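Local coordinates for siderophore-interacting protein (PDB 6K2L) that binds flavin-adenine dinucleotide and probably reduces the iron of ferric siderophores so that the metal can be released inside the cell, at residues K16-V21 and N113-G118; H24-C29 and F99-D104; D144-P149 and V246-H251. The protein carries 1 engineered substitution. One frame throughout, in Å; residues are numbered along the deposited sequence.

Overall arrangement
Contacts 1 and 2 lie in the FAD-binding domain, on its closed antiparallel barrel and the helix 107-114 beside it, whereas contact 3 lies in the domain built on a parallel sheet, a pairing of domains like that of the ferredoxin reductases. Along the chain, contact 2 is nested inside the loop closed by contact 1, and contact 3 opens after both have closed. Centre to centre, contacts 1 and 2 are about 10 Å apart, joined through the neighbouring strands 11-20 and 25-31; contact 3 is about 12 Å from contact 2 and about 21 Å from contact 1. Contacts 2 and 3 meet where L145 packs on A100, and both touch FAD, which is therefore held between the two domains.

Contact 1 of 3, residues K16-V21 and N113-G118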
loop_
_atom_site.group_PDB
_atom_site.type_symbol
_atom_site.label_atom_id
_atom_site.label_comp_id
_atom_site.label_asym_id
_atom_site.label_seq_id
_atom_site.Cartn_x
_atom_site.Cartn_y
_atom_site.Cartn_z
ATOM N N LYS A 16 20.238 2.128 5.148
ATOM C CA LYS A 16 20.786 1.553 3.933
ATOM C C LYS A 16 21.228 2.641 2.965
ATOM O O LYS A 16 22.371 2.631 2.502
ATOM C CB LYS A 16 19.739 0.647 3.275
ATOM C CG LYS A 16 20.276 -0.358 2.294
ATOM C CD LYS A 16 19.255 -1.445 2.060
ATOM C CE LYS A 16 18.869 -1.532 0.603
ATOM N NZ LYS A 16 19.636 -2.589 -0.118
ATOM N N HIS A 17 20.343 3.590 2.660
ATOM C CA HIS A 17 20.679 4.696 1.776
ATOM C C HIS A 17 19.714 5.852 1.988
ATOM O O HIS A 17 18.615 5.690 2.521
ATOM C CB HIS A 17 20.656 4.287 0.306
ATOM C CG HIS A 17 19.372 3.648 -0.123
ATOM N ND1 HIS A 17 18.239 4.379 -0.420
ATOM C CD2 HIS A 17 19.044 2.345 -0.311
ATOM C CE1 HIS A 17 17.273 3.554 -0.786
ATOM N NE2 HIS A 17 17.732 2.314 -0.722
ATOM N N ILE A 18 20.144 7.015 1.522
ATOM C CA ILE A 18 19.509 8.297 1.755
ATOM C C ILE A 18 19.298 8.944 0.400
ATOM O O ILE A 18 20.041 8.688 -0.549
ATOM C CB ILE A 18 20.384 9.186 2.666
ATOM C CG1 ILE A 18 20.732 8.438 3.946
ATOM C CG2 ILE A 18 19.701 10.472 3.007
ATOM C CD1 ILE A 18 22.202 8.209 4.114
ATOM N N GLN A 19 18.282 9.790 0.307
ATOM C CA GLN A 19 17.911 10.353 -0.979
ATOM C C GLN A 19 17.131 11.640 -0.739
ATOM O O GLN A 19 16.257 11.689 0.127
ATOM C CB GLN A 19 17.079 9.344 -1.777
ATOM C CG GLN A 19 16.255 9.978 -2.861
ATOM C CD GLN A 19 15.601 8.953 -3.761
ATOM O OE1 GLN A 19 15.052 7.951 -3.281
ATOM N NE2 GLN A 19 15.653 9.196 -5.077
ATOM N N ASP A 20 17.441 12.677 -1.487
ATOM C CA ASP A 20 16.711 13.934 -1.343
ATOM C C ASP A 20 15.711 14.034 -2.491
ATOM O O ASP A 20 16.074 14.371 -3.617
ATOM C CB ASP A 20 17.679 15.109 -1.303
ATOM C CG ASP A 20 18.254 15.345 0.097
ATOM O OD1 ASP A 20 18.012 14.502 0.997
ATOM O OD2 ASP A 20 18.954 16.373 0.292
ATOM N N VAL A 21 14.439 13.719 -2.203
ATOM C CA VAL A 21 13.418 13.778 -3.247
ATOM C C VAL A 21 13.121 15.224 -3.589
ATOM O O VAL A 21 12.658 15.537 -4.689
ATOM C CB VAL A 21 12.137 13.032 -2.836
ATOM C CG1 VAL A 21 12.471 11.687 -2.223
ATOM C CG2 VAL A 21 11.368 13.874 -1.891
ATOM N N ASN A 113 19.604 15.348 9.520
ATOM C CA ASN A 113 20.688 16.140 8.945
ATOM C C ASN A 113 21.994 15.355 8.900
ATOM O O ASN A 113 22.665 15.307 7.858
ATOM C CB ASN A 113 20.856 17.437 9.727
ATOM C CG ASN A 113 19.615 18.288 9.671
ATOM O OD1 ASN A 113 18.699 17.991 8.900
ATOM N ND2 ASN A 113 19.555 19.338 10.489
ATOM N N GLU A 114 22.360 14.703 10.001
ATOM C CA GLU A 114 23.654 14.041 10.026
ATOM C C GLU A 114 23.650 12.681 9.352
ATOM O O GLU A 114 24.723 12.077 9.211
ATOM C CB GLU A 114 24.128 13.898 11.463
ATOM C CG GLU A 114 24.492 15.216 12.092
ATOM C CD GLU A 114 24.750 15.071 13.586
ATOM O OE1 GLU A 114 24.921 13.906 14.042
ATOM O OE2 GLU A 114 24.829 16.109 14.294
ATOM N N VAL A 115 22.490 12.215 8.891
ATOM C CA VAL A 115 22.310 10.802 8.584
ATOM C C VAL A 115 23.363 10.328 7.596
ATOM O O VAL A 115 23.681 11.006 6.613
ATOM C CB VAL A 115 20.878 10.541 8.073
ATOM C CG1 VAL A 115 20.648 11.121 6.663
ATOM C CG2 VAL A 115 20.585 9.042 8.086
ATOM N N LYS A 116 23.923 9.163 7.876
ATOM C CA LYS A 116 24.855 8.453 7.017
ATOM C C LYS A 116 24.348 7.033 6.863
ATOM O O LYS A 116 23.635 6.525 7.733
ATOM C CB LYS A 116 26.264 8.424 7.623
ATOM C CG LYS A 116 27.304 9.156 6.821
ATOM C CD LYS A 116 26.982 10.646 6.705
ATOM C CE LYS A 116 28.277 11.469 6.524
ATOM N NZ LYS A 116 28.080 12.801 5.823
ATOM N N PRO A 117 24.689 6.360 5.779
ATOM C CA PRO A 117 24.455 4.915 5.747
ATOM C C PRO A 117 25.207 4.276 6.904
ATOM O O PRO A 117 26.330 4.670 7.224
ATOM C CB PRO A 117 25.004 4.486 4.381
ATOM C CG PRO A 117 25.004 5.775 3.558
ATOM C CD PRO A 117 25.328 6.855 4.555
ATOM N N GLY A 118 24.557 3.336 7.585
ATOM C CA GLY A 118 25.130 2.730 8.770
ATOM C C GLY A 118 24.659 3.313 10.093
ATOM O O GLY A 118 24.914 2.703 11.141
#
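The backbones of K16-V21, on barrel strand 11-20 and the corner after it, and N113-G118, which runs from helix 107-114 into a loop, come nearest at K16 and P117, whose CA atoms lie 5.3 Å apart, and the two segments share van der Waals contacts rather than hydrogen bonds. I18 carries most of the packing. Its beta-branched side chain suits an extended strand, and with CG2 anti to the backbone N and CG1 beside that N (chi1 -54°) both branches are presented to the loop. V115 meets it tip to tip: V115 CG1 approaches I18 CG1 at 3.8 Å and also touches I18 CG2. V115 holds CG1 in the crowded position between its own backbone N and carbonyl carbon, which brings this methyl against the isoleucine. Farther out, the I18 and P117 side chains cross at about a right angle, with I18 CD1 3.4 Å from P117 CD. The proline ring, rigid and without an N-H, offers CB to the carbonyl of K16, with P117 CB 3.7 Å from K16 O. K16 itself turns its long side chain away from the loop, fitting for a lysine at the surface. G118 has a positive phi of 98°, where a side chain would collide with the carbonyl O of P117. V115 also packs on I28 of strand 25-31. That strand pairs with 11-20, with a classic beta bulge where K16 and H17 both face C29, while G118 is joined to V15 by a backbone hydrogen bond, so the loop leaving helix 107-114 lies against strand 11-20.

Contact 2 of 3, residues H24-C29 and F99-D104; sequences HLRRIC and FALHGD. With FAD (flavin-adenine dinucleotide), chain C.
Strands 25-31 and 94-100 run antiparallel here, with R26 and F99 a hydrogen-bonded pair and L25 and A100 a non-hydrogen-bonded one. Both main-chain donors of the first pair are used: R26 N gives to F99 O at 2.9 Å, in the plane of that carbonyl, and F99 N gives to R26 O at 2.8 Å, nearly straight at 174°. Where the ladder ends, L101 N reaches H24 O at 3.0 Å, a more bent bond (142°) arriving from above the carbonyl plane. A100 N points outward from the pair, and its donor goes to the flavin in a nearly straight bond, with FAD O2 2.9 Å away; alanine is small enough to let the ring come this close. Beyond the strand, H102 has both ring nitrogens occupied. Its NE2 donates to FAD O2P at 3.2 Å, while ND1 accepts from D104 N at 3.1 Å, and with CG in the crowded position between backbone N and carbonyl carbon (chi1 63°) one ring face lies over the adenine. L101 CD1 lies over the centre of one face of the R26 guanidinium, 3.7 Å from R26 CZ, leaving the in-plane N-H groups to others: NE forms a salt bridge with D20 and NH1 bonds to A112 O. On the face that carries R26 and F99, the I28 and F99 side chains cross obliquely, I28 CD1 3.7 Å from F99 CD1. A strand end and the loop after it thus give one amide and one imidazole N-H to the cofactor: the amide at O2 should polarise the flavin pyrimidine and may ease the build-up of negative charge there on reduction, while H102, accepting at ND1 and donating from NE2, would be neutral.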
loop_
_atom_site.group_PDB
_atom_site.type_symbol
_atom_site.label_atom_id
_atom_site.label_comp_id
_atom_site.label_asym_id
_atom_site.label_seq_id
_atom_site.Cartn_x
_atom_site.Cartn_y
_atom_site.Cartn_z
ATOM N N HIS A 24 14.167 19.873 0.784
ATOM C CA HIS A 24 13.789 19.807 2.192
ATOM C C HIS A 24 12.929 18.590 2.516
ATOM O O HIS A 24 12.126 18.623 3.446
ATOM C CB HIS A 24 13.077 21.078 2.625
ATOM C CG HIS A 24 13.942 22.286 2.568
ATOM N ND1 HIS A 24 14.215 22.944 1.387
ATOM C CD2 HIS A 24 14.623 22.945 3.537
ATOM C CE1 HIS A 24 15.013 23.969 1.631
ATOM N NE2 HIS A 24 15.278 23.991 2.928
ATOM N N LEU A 25 13.088 17.512 1.764
ATOM C CA LEU A 25 12.395 16.266 2.051
ATOM C C LEU A 25 13.374 15.131 1.781
ATOM O O LEU A 25 13.764 14.892 0.636
ATOM C CB LEU A 25 11.118 16.131 1.218
ATOM C CG LEU A 25 10.180 15.055 1.801
ATOM C CD1 LEU A 25 9.622 15.490 3.169
ATOM C CD2 LEU A 25 9.069 14.634 0.835
ATOM N N ARG A 26 13.784 14.445 2.830
ATOM C CA ARG A 26 14.876 13.483 2.746
ATOM C C ARG A 26 14.339 12.089 3.042
ATOM O O ARG A 26 13.850 11.836 4.144
ATOM C CB ARG A 26 15.995 13.867 3.715
ATOM C CG ARG A 26 17.185 12.938 3.655
ATOM C CD ARG A 26 18.353 13.491 4.445
ATOM N NE ARG A 26 19.100 14.431 3.610
ATOM C CZ ARG A 26 19.822 15.443 4.072
ATOM N NH1 ARG A 26 19.928 15.643 5.380
ATOM N NH2 ARG A 26 20.444 16.245 3.224
ATOM N N ARG A 27 14.406 11.202 2.055
ATOM C CA ARG A 27 13.904 9.834 2.170
ATOM C C ARG A 27 15.030 8.947 2.680
ATOM O O ARG A 27 16.008 8.690 1.958
ATOM C CB ARG A 27 13.398 9.314 0.825
ATOM C CG ARG A 27 13.051 7.817 0.812
ATOM C CD ARG A 27 11.999 7.474 -0.268
ATOM N NE ARG A 27 10.969 8.505 -0.308
ATOM C CZ ARG A 27 10.352 8.934 -1.408
ATOM N NH1 ARG A 27 10.642 8.404 -2.596
ATOM N NH2 ARG A 27 9.440 9.905 -1.302
ATOM N N ILE A 28 14.894 8.470 3.914
ATOM C CA ILE A 28 15.874 7.599 4.538
ATOM C C ILE A 28 15.322 6.185 4.498
ATOM O O ILE A 28 14.188 5.934 4.925
ATOM C CB ILE A 28 16.175 8.045 5.971
ATOM C CG1 ILE A 28 16.858 9.419 5.954
ATOM C CG2 ILE A 28 16.984 7.000 6.649
ATOM C CD1 ILE A 28 16.974 10.077 7.341
ATOM N N CYS A 29 16.091 5.273 3.927
ATOM C CA CYS A 29 15.661 3.898 3.753
ATOM C C CYS A 29 16.372 3.035 4.777
ATOM O O CYS A 29 17.601 3.002 4.824
ATOM C CB CYS A 29 15.962 3.408 2.344
ATOM S SG CYS A 29 15.772 1.628 2.227
ATOM N N PHE A 99 11.802 12.643 5.945
ATOM C CA PHE A 99 12.025 13.694 6.940
ATOM C C PHE A 99 11.883 15.081 6.311
ATOM O O PHE A 99 12.582 15.393 5.338
ATOM C CB PHE A 99 13.429 13.539 7.552
ATOM C CG PHE A 99 13.522 12.442 8.565
ATOM C CD1 PHE A 99 13.564 11.101 8.164
ATOM C CD2 PHE A 99 13.531 12.729 9.925
ATOM C CE1 PHE A 99 13.613 10.079 9.102
ATOM C CE2 PHE A 99 13.589 11.705 10.866
ATOM C CZ PHE A 99 13.635 10.387 10.454
ATOM N N ALA A 100 10.997 15.916 6.871
ATOM C CA ALA A 100 10.902 17.325 6.461
ATOM C C ALA A 100 12.064 18.089 7.091
ATOM O O ALA A 100 12.031 18.422 8.274
ATOM C CB ALA A 100 9.559 17.936 6.863
ATOM N N LEU A 101 13.101 18.364 6.296
ATOM C CA LEU A 101 14.308 19.047 6.777
ATOM C C LEU A 101 13.992 20.463 7.258
ATOM O O LEU A 101 13.170 21.168 6.664
ATOM C CB LEU A 101 15.370 19.092 5.661
ATOM C CG LEU A 101 16.029 17.778 5.187
ATOM C CD1 LEU A 101 17.197 18.026 4.241
ATOM C CD2 LEU A 101 16.460 16.870 6.364
ATOM N N HIS A 102 14.631 20.863 8.360
ATOM C CA HIS A 102 14.521 22.217 8.908
ATOM C C HIS A 102 15.775 22.502 9.728
ATOM O O HIS A 102 16.650 21.642 9.890
ATOM C CB HIS A 102 13.247 22.407 9.761
ATOM C CG HIS A 102 13.202 21.543 10.990
ATOM N ND1 HIS A 102 13.526 22.009 12.246
ATOM C CD2 HIS A 102 12.882 20.234 11.146
ATOM C CE1 HIS A 102 13.405 21.029 13.124
ATOM N NE2 HIS A 102 13.002 19.943 12.484
ATOM N N GLY A 103 15.851 23.722 10.254
ATOM C CA GLY A 103 17.002 24.114 11.046
ATOM C C GLY A 103 16.669 24.696 12.407
ATOM O O GLY A 103 17.455 25.466 12.960
ATOM N N ASP A 104 15.516 24.344 12.954
ATOM C CA ASP A 104 15.112 24.788 14.283
ATOM C C ASP A 104 15.524 23.809 15.377
ATOM O O ASP A 104 15.108 23.979 16.527
ATOM C CB ASP A 104 13.586 25.035 14.329
ATOM C CG ASP A 104 13.134 26.134 13.349
ATOM O OD1 ASP A 104 12.286 25.862 12.451
ATOM O OD2 ASP A 104 13.638 27.279 13.474
HETATM P PA FAD C . 11.380 19.168 17.607
HETATM O O1A FAD C . 12.474 18.818 18.566
HETATM O O2A FAD C . 10.013 18.529 17.887
HETATM O O5B FAD C . 11.045 20.752 17.515
HETATM C C5B FAD C . 12.087 21.742 17.385
HETATM C C4B FAD C . 11.573 23.036 16.786
HETATM O O4B FAD C . 11.456 22.909 15.351
HETATM C C3B FAD C . 10.213 23.540 17.263
HETATM O O3B FAD C . 10.210 24.965 17.316
HETATM C C2B FAD C . 9.255 22.997 16.194
HETATM O O2B FAD C . 8.063 23.758 16.008
HETATM C C1B FAD C . 10.112 23.091 14.936
HETATM N N9A FAD C . 9.830 22.048 13.981
HETATM C C8A FAD C . 9.583 20.726 14.254
HETATM N N7A FAD C . 9.394 19.986 13.186
HETATM C C5A FAD C . 9.540 20.885 12.139
HETATM C C6A FAD C . 9.461 20.732 10.743
HETATM N N6A FAD C . 9.240 19.561 10.143
HETATM N N1A FAD C . 9.645 21.838 9.976
HETATM C C2A FAD C . 9.882 23.006 10.581
HETATM N N3A FAD C . 9.990 23.266 11.890
HETATM C C4A FAD C . 9.812 22.158 12.616
HETATM N N1 FAD C . 7.315 14.821 10.336
HETATM C C2 FAD C . 8.087 14.464 9.268
HETATM O O2 FAD C . 9.074 15.121 8.928
HETATM N N3 FAD C . 7.762 13.342 8.523
HETATM C C4 FAD C . 6.697 12.503 8.747
HETATM O O4 FAD C . 6.515 11.527 8.018
HETATM C C4X FAD C . 5.888 12.878 9.893
HETATM N N5 FAD C . 4.840 12.119 10.194
HETATM C C5X FAD C . 4.073 12.484 11.272
HETATM C C6 FAD C . 2.960 11.714 11.586
HETATM C C7 FAD C . 2.131 12.050 12.653
HETATM C C7M FAD C . 0.948 11.171 12.971
HETATM C C8 FAD C . 2.445 13.169 13.449
HETATM C C8M FAD C . 1.600 13.542 14.643
HETATM C C9 FAD C . 3.569 13.931 13.147
HETATM C C9A FAD C . 4.376 13.606 12.064
HETATM N N10 FAD C . 5.496 14.389 11.715
HETATM C C10 FAD C . 6.272 14.060 10.622
HETATM C "C1'" FAD C . 5.833 15.596 12.493
HETATM C "C2'" FAD C . 7.094 15.465 13.350
HETATM O "O2'" FAD C . 6.883 14.605 14.474
HETATM C "C3'" FAD C . 7.494 16.861 13.835
HETATM O "O3'" FAD C . 8.027 17.585 12.728
HETATM C "C4'" FAD C . 8.510 16.872 14.976
HETATM O "O4'" FAD C . 8.367 18.098 15.700
HETATM C "C5'" FAD C . 9.923 16.695 14.461
HETATM O "O5'" FAD C . 10.817 16.541 15.579
HETATM P P FAD C . 12.203 17.294 15.635
HETATM O O1P FAD C . 13.011 16.595 16.735
HETATM O O2P FAD C . 12.856 17.359 14.328
HETATM O O3P FAD C . 11.805 18.762 16.128
#

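Contact 3 of 3, residues D144-P149 and V246-H251; sequences DLTALP and VPYWRH. With FAD (flavin-adenine dinucleotide), chain C.
T146, Y248 and W249 carry this contact, in the two loops that follow strands of the parallel sheet. T146 is fixed by D144, whose OD1 accepts from both the amide and the hydroxyl: T146 N at 2.7 Å makes an Asx turn, and T146 OG1 comes in along the syn lone pair. The methyl is thereby left to pack, with T146 CG2 3.4 Å from W249 NE1, crossing the indole at about a right angle, and against FAD N6A. W249 NE1 in turn donates to D144 OD2 at 3.1 Å and lies above the carboxylate plane, so one aspartate sets both residues. With its rotation held, the indole lays one face against the adenine, which H102 covers from the opposite side. Y248 is placed by its neighbours: T146 O meets the ring edge 3.3 Å from Y248 CD2, A147 packs beside CE2, and its OH bonds to Y244. One ring face then rests on the flavin benzene ring, close to FAD C7. D144, buried and also bonded by E221 N, is surrounded by donors, which would favour its charged form; it fixes W249 and T146, whose carbonyl meets Y248, so indole and phenol are set against adenine and flavin.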
loop_
_atom_site.group_PDB
_atom_site.type_symbol
_atom_site.label_atom_id
_atom_site.label_comp_id
_atom_site.label_asym_id
_atom_site.label_seq_id
_atom_site.Cartn_x
_atom_site.Cartn_y
_atom_site.Cartn_z
ATOM N N ASP A 144 1.324 19.975 5.047
ATOM C CA ASP A 144 2.587 20.613 4.732
ATOM C C ASP A 144 3.592 19.497 4.483
ATOM O O ASP A 144 3.200 18.331 4.365
ATOM C CB ASP A 144 3.004 21.594 5.845
ATOM C CG ASP A 144 3.193 20.913 7.235
ATOM O OD1 ASP A 144 3.548 19.711 7.311
ATOM O OD2 ASP A 144 3.013 21.599 8.268
ATOM N N LEU A 145 4.889 19.840 4.423
ATOM C CA LEU A 145 5.901 18.810 4.182
ATOM C C LEU A 145 5.887 17.695 5.230
ATOM O O LEU A 145 6.287 16.563 4.917
ATOM C CB LEU A 145 7.299 19.427 4.143
ATOM C CG LEU A 145 7.641 20.039 2.794
ATOM C CD1 LEU A 145 9.057 20.558 2.811
ATOM C CD2 LEU A 145 7.419 19.031 1.681
ATOM N N THR A 146 5.478 17.973 6.475
ATOM C CA THR A 146 5.429 16.884 7.444
ATOM C C THR A 146 4.311 15.894 7.148
ATOM O O THR A 146 4.394 14.738 7.582
ATOM C CB THR A 146 5.264 17.424 8.854
ATOM O OG1 THR A 146 3.976 18.019 8.987
ATOM C CG2 THR A 146 6.301 18.455 9.142
ATOM N N ALA A 147 3.296 16.311 6.389
ATOM C CA ALA A 147 2.171 15.485 5.999
ATOM C C ALA A 147 2.290 14.983 4.565
ATOM O O ALA A 147 1.491 14.151 4.145
ATOM C CB ALA A 147 0.862 16.271 6.161
ATOM N N LEU A 148 3.263 15.468 3.805
ATOM C CA LEU A 148 3.414 15.007 2.427
ATOM C C LEU A 148 3.773 13.525 2.314
ATOM O O LEU A 148 3.353 12.890 1.334
ATOM C CB LEU A 148 4.451 15.881 1.711
ATOM C CG LEU A 148 4.591 15.648 0.214
ATOM C CD1 LEU A 148 3.200 15.631 -0.385
ATOM C CD2 LEU A 148 5.507 16.670 -0.485
ATOM N N PRO A 149 4.550 12.922 3.208
ATOM C CA PRO A 149 4.782 11.476 3.045
ATOM C C PRO A 149 3.522 10.635 3.213
ATOM O O PRO A 149 3.302 9.711 2.416
ATOM C CB PRO A 149 5.859 11.190 4.097
ATOM C CG PRO A 149 6.572 12.535 4.230
ATOM C CD PRO A 149 5.488 13.528 4.167
ATOM N N VAL A 246 -5.327 15.846 12.595
ATOM C CA VAL A 246 -4.242 15.572 13.522
ATOM C C VAL A 246 -3.166 16.617 13.255
ATOM O O VAL A 246 -2.585 16.628 12.166
ATOM C CB VAL A 246 -3.666 14.161 13.337
ATOM C CG1 VAL A 246 -2.471 13.973 14.208
ATOM C CG2 VAL A 246 -4.705 13.115 13.617
ATOM N N PRO A 247 -2.871 17.519 14.191
ATOM C CA PRO A 247 -1.761 18.462 13.961
ATOM C C PRO A 247 -0.439 17.741 14.170
ATOM O O PRO A 247 -0.209 17.126 15.213
ATOM C CB PRO A 247 -1.995 19.566 15.001
ATOM C CG PRO A 247 -3.328 19.201 15.701
ATOM C CD PRO A 247 -3.534 17.742 15.490
ATOM N N TYR A 248 0.407 17.760 13.137
ATOM C CA TYR A 248 1.653 17.006 13.200
ATOM C C TYR A 248 2.698 17.727 14.039
ATOM O O TYR A 248 3.559 17.071 14.632
ATOM C CB TYR A 248 2.187 16.740 11.793
ATOM C CG TYR A 248 1.529 15.556 11.086
ATOM C CD1 TYR A 248 0.330 15.034 11.534
ATOM C CD2 TYR A 248 2.104 14.982 9.962
ATOM C CE1 TYR A 248 -0.256 13.971 10.900
ATOM C CE2 TYR A 248 1.523 13.912 9.327
ATOM C CZ TYR A 248 0.348 13.406 9.795
ATOM O OH TYR A 248 -0.247 12.322 9.177
ATOM N N TRP A 249 2.631 19.054 14.110
ATOM C CA TRP A 249 3.537 19.873 14.914
ATOM C C TRP A 249 2.962 21.281 15.023
ATOM O O TRP A 249 1.902 21.593 14.469
ATOM C CB TRP A 249 4.941 19.934 14.315
ATOM C CG TRP A 249 5.014 20.604 12.964
ATOM C CD1 TRP A 249 4.479 20.148 11.789
ATOM C CD2 TRP A 249 5.668 21.844 12.646
ATOM N NE1 TRP A 249 4.765 21.023 10.763
ATOM C CE2 TRP A 249 5.495 22.067 11.260
ATOM C CE3 TRP A 249 6.391 22.782 13.393
ATOM C CZ2 TRP A 249 6.010 23.193 10.613
ATOM C CZ3 TRP A 249 6.899 23.904 12.749
ATOM C CH2 TRP A 249 6.709 24.098 11.372
ATOM N N ARG A 250 3.675 22.138 15.743
ATOM C CA ARG A 250 3.220 23.503 15.982
ATOM C C ARG A 250 4.426 24.421 15.890
ATOM O O ARG A 250 5.404 24.229 16.617
ATOM C CB ARG A 250 2.541 23.628 17.338
ATOM C CG ARG A 250 1.949 24.998 17.561
ATOM C CD ARG A 250 0.948 24.979 18.693
ATOM N NE ARG A 250 0.372 26.296 18.968
ATOM C CZ ARG A 250 -0.413 26.561 20.015
ATOM N NH1 ARG A 250 -0.709 25.601 20.890
ATOM N NH2 ARG A 250 -0.897 27.786 20.194
ATOM N N HIS A 251 4.359 25.381 14.967
ATOM C CA HIS A 251 5.408 26.375 14.769
ATOM C C HIS A 251 5.881 26.963 16.097
ATOM O O HIS A 251 5.081 27.509 16.866
ATOM C CB HIS A 251 4.869 27.472 13.855
ATOM C CG HIS A 251 5.897 28.468 13.421
ATOM N ND1 HIS A 251 7.244 28.180 13.373
ATOM C CD2 HIS A 251 5.767 29.744 12.984
ATOM C CE1 HIS A 251 7.903 29.239 12.938
ATOM N NE2 HIS A 251 7.028 30.200 12.689
HETATM P PA FAD C . 11.380 19.168 17.607
HETATM O O1A FAD C . 12.474 18.818 18.566
HETATM O O2A FAD C . 10.013 18.529 17.887
HETATM O O5B FAD C . 11.045 20.752 17.515
HETATM C C5B FAD C . 12.087 21.742 17.385
HETATM C C4B FAD C . 11.573 23.036 16.786
HETATM O O4B FAD C . 11.456 22.909 15.351
HETATM C C3B FAD C . 10.213 23.540 17.263
HETATM O O3B FAD C . 10.210 24.965 17.316
HETATM C C2B FAD C . 9.255 22.997 16.194
HETATM O O2B FAD C . 8.063 23.758 16.008
HETATM C C1B FAD C . 10.112 23.091 14.936
HETATM N N9A FAD C . 9.830 22.048 13.981
HETATM C C8A FAD C . 9.583 20.726 14.254
HETATM N N7A FAD C . 9.394 19.986 13.186
HETATM C C5A FAD C . 9.540 20.885 12.139
HETATM C C6A FAD C . 9.461 20.732 10.743
HETATM N N6A FAD C . 9.240 19.561 10.143
HETATM N N1A FAD C . 9.645 21.838 9.976
HETATM C C2A FAD C . 9.882 23.006 10.581
HETATM N N3A FAD C . 9.990 23.266 11.890
HETATM C C4A FAD C . 9.812 22.158 12.616
HETATM N N1 FAD C . 7.315 14.821 10.336
HETATM C C2 FAD C . 8.087 14.464 9.268
HETATM O O2 FAD C . 9.074 15.121 8.928
HETATM N N3 FAD C . 7.762 13.342 8.523
HETATM C C4 FAD C . 6.697 12.503 8.747
HETATM O O4 FAD C . 6.515 11.527 8.018
HETATM C C4X FAD C . 5.888 12.878 9.893
HETATM N N5 FAD C . 4.840 12.119 10.194
HETATM C C5X FAD C . 4.073 12.484 11.272
HETATM C C6 FAD C . 2.960 11.714 11.586
HETATM C C7 FAD C . 2.131 12.050 12.653
HETATM C C7M FAD C . 0.948 11.171 12.971
HETATM C C8 FAD C . 2.445 13.169 13.449
HETATM C C8M FAD C . 1.600 13.542 14.643
HETATM C C9 FAD C . 3.569 13.931 13.147
HETATM C C9A FAD C . 4.376 13.606 12.064
HETATM N N10 FAD C . 5.496 14.389 11.715
HETATM C C10 FAD C . 6.272 14.060 10.622
HETATM C "C1'" FAD C . 5.833 15.596 12.493
HETATM C "C2'" FAD C . 7.094 15.465 13.350
HETATM O "O2'" FAD C . 6.883 14.605 14.474
HETATM C "C3'" FAD C . 7.494 16.861 13.835
HETATM O "O3'" FAD C . 8.027 17.585 12.728
HETATM C "C4'" FAD C . 8.510 16.872 14.976
HETATM O "O4'" FAD C . 8.367 18.098 15.700
HETATM C "C5'" FAD C . 9.923 16.695 14.461
HETATM O "O5'" FAD C . 10.817 16.541 15.579
HETATM P P FAD C . 12.203 17.294 15.635
HETATM O O1P FAD C . 13.011 16.595 16.735
HETATM O O2P FAD C . 12.856 17.359 14.328
HETATM O O3P FAD C . 11.805 18.762 16.128
#